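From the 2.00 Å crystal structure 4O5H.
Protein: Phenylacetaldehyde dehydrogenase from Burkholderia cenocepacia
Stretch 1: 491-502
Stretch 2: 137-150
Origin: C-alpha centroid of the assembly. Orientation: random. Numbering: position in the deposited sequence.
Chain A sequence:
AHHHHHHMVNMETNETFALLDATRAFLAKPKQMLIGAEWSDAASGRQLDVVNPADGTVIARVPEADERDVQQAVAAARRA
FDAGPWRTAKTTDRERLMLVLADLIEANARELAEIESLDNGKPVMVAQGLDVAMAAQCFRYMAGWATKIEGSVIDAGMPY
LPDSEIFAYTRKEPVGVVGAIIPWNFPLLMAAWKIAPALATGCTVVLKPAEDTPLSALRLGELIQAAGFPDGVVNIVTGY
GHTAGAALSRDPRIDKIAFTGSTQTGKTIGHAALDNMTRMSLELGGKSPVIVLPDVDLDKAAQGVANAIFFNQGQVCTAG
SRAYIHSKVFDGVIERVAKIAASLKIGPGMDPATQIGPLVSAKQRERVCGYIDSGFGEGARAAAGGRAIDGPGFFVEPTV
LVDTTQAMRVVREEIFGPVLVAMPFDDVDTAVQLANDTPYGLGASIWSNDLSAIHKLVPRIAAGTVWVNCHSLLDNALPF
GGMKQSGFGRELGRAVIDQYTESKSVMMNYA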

# COMPACT_ATOMS: atom_id res chain seq x y z
N GLU A 491 0.10 0.63 11.26
CA GLU A 491 -0.22 1.69 12.19
C GLU A 491 0.96 1.88 13.11
O GLU A 491 1.69 0.94 13.33
CB GLU A 491 -1.40 1.30 13.07
CG GLU A 491 -2.73 0.99 12.36
CD GLU A 491 -3.57 2.20 12.07
OE1 GLU A 491 -3.00 3.30 11.85
OE2 GLU A 491 -4.82 2.04 12.02
N LEU A 492 1.10 3.08 13.67
CA LEU A 492 2.09 3.40 14.72
C LEU A 492 3.53 3.39 14.26
O LEU A 492 3.87 2.95 13.16
CB LEU A 492 1.89 2.50 15.94
CG LEU A 492 0.48 2.50 16.54
CD1 LEU A 492 0.40 1.52 17.71
CD2 LEU A 492 0.14 3.89 17.05
N GLY A 493 4.40 3.91 15.11
CA GLY A 493 5.83 3.94 14.84
C GLY A 493 6.25 4.91 13.77
O GLY A 493 5.44 5.69 13.24
N ARG A 494 7.52 4.84 13.43
CA ARG A 494 8.03 5.54 12.26
C ARG A 494 7.32 5.09 10.99
O ARG A 494 7.11 5.90 10.07
CB ARG A 494 9.53 5.26 12.13
CG ARG A 494 10.20 6.07 11.06
CD ARG A 494 11.67 6.22 11.40
NE ARG A 494 12.28 4.90 11.54
CZ ARG A 494 12.73 4.19 10.51
NH1 ARG A 494 12.63 4.66 9.27
NH2 ARG A 494 13.30 3.00 10.72
N ALA A 495 6.94 3.83 10.93
CA ALA A 495 6.31 3.29 9.71
C ALA A 495 5.07 4.07 9.30
O ALA A 495 4.87 4.38 8.12
CB ALA A 495 5.99 1.82 9.88
N VAL A 496 4.20 4.38 10.25
CA VAL A 496 2.90 4.98 9.85
C VAL A 496 3.14 6.37 9.31
O VAL A 496 2.50 6.80 8.35
CB VAL A 496 1.84 4.98 11.00
CG1 VAL A 496 2.22 5.94 12.12
CG2 VAL A 496 0.47 5.30 10.47
N ILE A 497 4.11 7.06 9.88
CA ILE A 497 4.46 8.38 9.40
C ILE A 497 4.82 8.35 7.93
O ILE A 497 4.29 9.12 7.09
CB ILE A 497 5.62 8.98 10.26
CG1 ILE A 497 5.11 9.31 11.67
CG2 ILE A 497 6.22 10.20 9.61
CD1 ILE A 497 4.15 10.50 11.78
N ASP A 498 5.69 7.43 7.56
CA ASP A 498 6.04 7.30 6.14
C ASP A 498 4.82 6.98 5.28
O ASP A 498 4.73 7.39 4.14
CB ASP A 498 7.14 6.24 5.92
CG ASP A 498 8.50 6.65 6.55
OD1 ASP A 498 8.80 7.87 6.69
OD2 ASP A 498 9.26 5.72 6.93
N GLN A 499 3.87 6.23 5.82
CA GLN A 499 2.67 5.88 5.07
C GLN A 499 1.64 7.00 4.94
O GLN A 499 0.66 6.83 4.23
CB GLN A 499 2.06 4.61 5.67
CG GLN A 499 3.03 3.43 5.50
CD GLN A 499 2.46 2.08 5.95
OE1 GLN A 499 1.23 1.93 6.05
NE2 GLN A 499 3.34 1.10 6.22
N TYR A 500 1.83 8.11 5.65
CA TYR A 500 0.98 9.30 5.45
C TYR A 500 1.72 10.37 4.63
O TYR A 500 1.26 11.51 4.52
CB TYR A 500 0.54 9.88 6.79
CG TYR A 500 -0.66 9.17 7.39
CD1 TYR A 500 -0.54 7.90 7.94
CD2 TYR A 500 -1.89 9.78 7.43
CE1 TYR A 500 -1.64 7.24 8.49
CE2 TYR A 500 -3.00 9.14 8.01
CZ TYR A 500 -2.86 7.86 8.52
OH TYR A 500 -3.96 7.24 9.07
N THR A 501 2.88 10.00 4.07
CA THR A 501 3.58 10.85 3.15
C THR A 501 3.65 10.21 1.76
O THR A 501 3.47 9.02 1.61
CB THR A 501 5.01 11.16 3.59
OG1 THR A 501 5.79 9.98 3.57
CG2 THR A 501 5.03 11.78 4.96
N GLU A 502 3.88 11.07 0.76
CA GLU A 502 4.09 10.68 -0.61
C GLU A 502 5.47 11.22 -0.99
O GLU A 502 5.79 12.37 -0.73
CB GLU A 502 2.99 11.29 -1.49
CG GLU A 502 2.99 10.80 -2.94
CD GLU A 502 2.30 9.49 -3.16
OE1 GLU A 502 1.38 9.16 -2.38
OE2 GLU A 502 2.62 8.81 -4.17
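Stretch 2 137-150: QCFRYMAGWATKIE

Stretch 2 opens as helix, continuing one that begins earlier in the chain, and a type I turn spans Trp145 to Lys148, closed by Lys148 N to Trp145 O at 2.9 Å, and Ile149 is extended (phi/psi -85/119). This helix crosses the helix of stretch 1 at -64°, with the axes 10.8 Å apart at closest approach. The register runs from Leu492 near Cys138 (CA to CA 8.0 Å) to Ile497 near Trp145 (CA to CA 7.6 Å).

No hydrogen bond links the stretches, so packing carries the contact. Met142 has its CA-to-CB bond sideways, yet chi angles m, m, t bring its end across: CE lies 3.5 Å from Val496 CG1 and 3.9 Å from Leu492 CA, while SD lies 3.7 Å from Ile497 CD1. The CA-to-CB bond of Ile497 (m, m) points toward stretch 2, and Ile497 is the most covered residue, its CG1 3.7 Å from Trp145 CD1 and its CG2 3.8 Å from Ile149 CG1. The CA-to-CB bond of Ile149 (m, t) likewise points toward stretch 1.

Trp145 (chi1 m, chi2 117°) places NE1 3.1 Å from Tyr141 OH, a hydrogen bond with a 162° angle at the proton that ties the two rings together. Tyr141 (chi1 t) brings OH within 3.6 Å of Gly493 CA, and Arg494 CD approaches Trp145 CH2 at 3.5 Å.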

# COMPACT_ATOMS: atom_id res chain seq x y z
N GLN A 137 -1.03 9.50 24.42
CA GLN A 137 0.35 9.25 24.10
C GLN A 137 0.58 9.14 22.59
O GLN A 137 1.64 9.48 22.12
CB GLN A 137 0.92 7.99 24.79
CG GLN A 137 1.03 8.13 26.29
CD GLN A 137 2.22 8.96 26.75
OE1 GLN A 137 2.88 9.66 25.97
NE2 GLN A 137 2.46 8.94 28.04
N CYS A 138 -0.41 8.64 21.85
CA CYS A 138 -0.28 8.55 20.41
C CYS A 138 -0.14 9.95 19.82
O CYS A 138 0.75 10.19 19.03
CB CYS A 138 -1.48 7.87 19.78
SG CYS A 138 -1.29 7.61 18.00
N PHE A 139 -0.99 10.90 20.23
CA PHE A 139 -0.82 12.28 19.79
C PHE A 139 0.53 12.87 20.21
O PHE A 139 1.15 13.57 19.43
CB PHE A 139 -1.96 13.17 20.28
CG PHE A 139 -3.25 13.00 19.49
CD1 PHE A 139 -3.34 13.50 18.20
CD2 PHE A 139 -4.32 12.30 20.02
CE1 PHE A 139 -4.49 13.32 17.44
CE2 PHE A 139 -5.51 12.12 19.28
CZ PHE A 139 -5.58 12.63 17.99
N ARG A 140 0.98 12.58 21.42
CA ARG A 140 2.26 13.13 21.89
C ARG A 140 3.45 12.54 21.09
O ARG A 140 4.34 13.27 20.62
CB ARG A 140 2.46 12.89 23.40
CG ARG A 140 3.77 13.49 23.94
CD ARG A 140 3.79 13.50 25.44
NE ARG A 140 2.75 14.34 26.00
CZ ARG A 140 1.77 13.91 26.80
NH1 ARG A 140 1.66 12.64 27.15
NH2 ARG A 140 0.86 14.77 27.26
N TYR A 141 3.44 11.20 20.95
CA TYR A 141 4.51 10.50 20.21
C TYR A 141 4.60 11.05 18.78
O TYR A 141 5.67 11.47 18.30
CB TYR A 141 4.28 9.01 20.24
CG TYR A 141 5.21 8.20 19.35
CD1 TYR A 141 6.44 7.81 19.79
CD2 TYR A 141 4.86 7.92 18.03
CE1 TYR A 141 7.31 7.11 18.96
CE2 TYR A 141 5.73 7.25 17.19
CZ TYR A 141 6.95 6.82 17.68
OH TYR A 141 7.82 6.15 16.82
N MET A 142 3.45 11.12 18.09
CA MET A 142 3.43 11.61 16.71
C MET A 142 3.76 13.10 16.59
O MET A 142 4.33 13.52 15.60
CB MET A 142 2.07 11.29 16.07
CG MET A 142 1.75 9.78 15.98
SD MET A 142 2.89 8.91 14.90
CE MET A 142 2.52 7.23 15.39
N ALA A 143 3.39 13.88 17.59
CA ALA A 143 3.78 15.27 17.63
C ALA A 143 5.28 15.43 17.42
O ALA A 143 5.75 16.32 16.67
CB ALA A 143 3.39 15.93 18.95
N GLY A 144 6.03 14.57 18.05
CA GLY A 144 7.47 14.63 17.93
C GLY A 144 7.97 14.27 16.54
O GLY A 144 9.08 14.68 16.19
N TRP A 145 7.20 13.49 15.75
CA TRP A 145 7.58 13.24 14.37
C TRP A 145 7.37 14.44 13.46
O TRP A 145 8.03 14.52 12.42
CB TRP A 145 6.86 12.02 13.74
CG TRP A 145 7.50 10.71 14.11
CD1 TRP A 145 6.96 9.73 14.80
CD2 TRP A 145 8.85 10.30 13.81
NE1 TRP A 145 7.85 8.68 14.96
CE2 TRP A 145 9.02 9.01 14.34
CE3 TRP A 145 9.88 10.87 13.09
CZ2 TRP A 145 10.21 8.32 14.26
CZ3 TRP A 145 11.07 10.23 13.02
CH2 TRP A 145 11.23 8.94 13.58
N ALA A 146 6.52 15.39 13.86
CA ALA A 146 6.22 16.49 12.99
C ALA A 146 7.46 17.27 12.57
O ALA A 146 7.51 17.78 11.43
CB ALA A 146 5.19 17.39 13.62
N THR A 147 8.47 17.35 13.45
CA THR A 147 9.67 18.10 13.16
C THR A 147 10.82 17.23 12.63
O THR A 147 11.89 17.77 12.38
CB THR A 147 10.17 18.87 14.40
OG1 THR A 147 10.12 18.02 15.54
CG2 THR A 147 9.24 20.09 14.65
N LYS A 148 10.59 15.93 12.43
CA LYS A 148 11.65 14.98 12.17
C LYS A 148 11.39 14.11 10.94
O LYS A 148 11.96 13.01 10.81
CB LYS A 148 11.83 14.12 13.40
CG LYS A 148 12.27 14.93 14.62
CD LYS A 148 12.19 14.14 15.88
CE LYS A 148 12.42 15.01 17.12
NZ LYS A 148 11.30 15.98 17.32
N ILE A 149 10.55 14.58 10.04
CA ILE A 149 10.30 13.84 8.80
C ILE A 149 11.41 14.24 7.83
O ILE A 149 11.54 15.42 7.54
CB ILE A 149 8.93 14.16 8.26
CG1 ILE A 149 7.88 13.59 9.21
CG2 ILE A 149 8.71 13.52 6.88
CD1 ILE A 149 6.58 14.33 9.16
N GLU A 150 12.22 13.27 7.38
CA GLU A 150 13.39 13.58 6.57
C GLU A 150 13.37 12.86 5.24
O GLU A 150 12.99 11.74 5.17
CB GLU A 150 14.67 13.31 7.35
CG GLU A 150 14.75 14.23 8.55
CD GLU A 150 16.02 14.12 9.36
OE1 GLU A 150 16.90 13.24 9.07
OE2 GLU A 150 16.12 14.89 10.38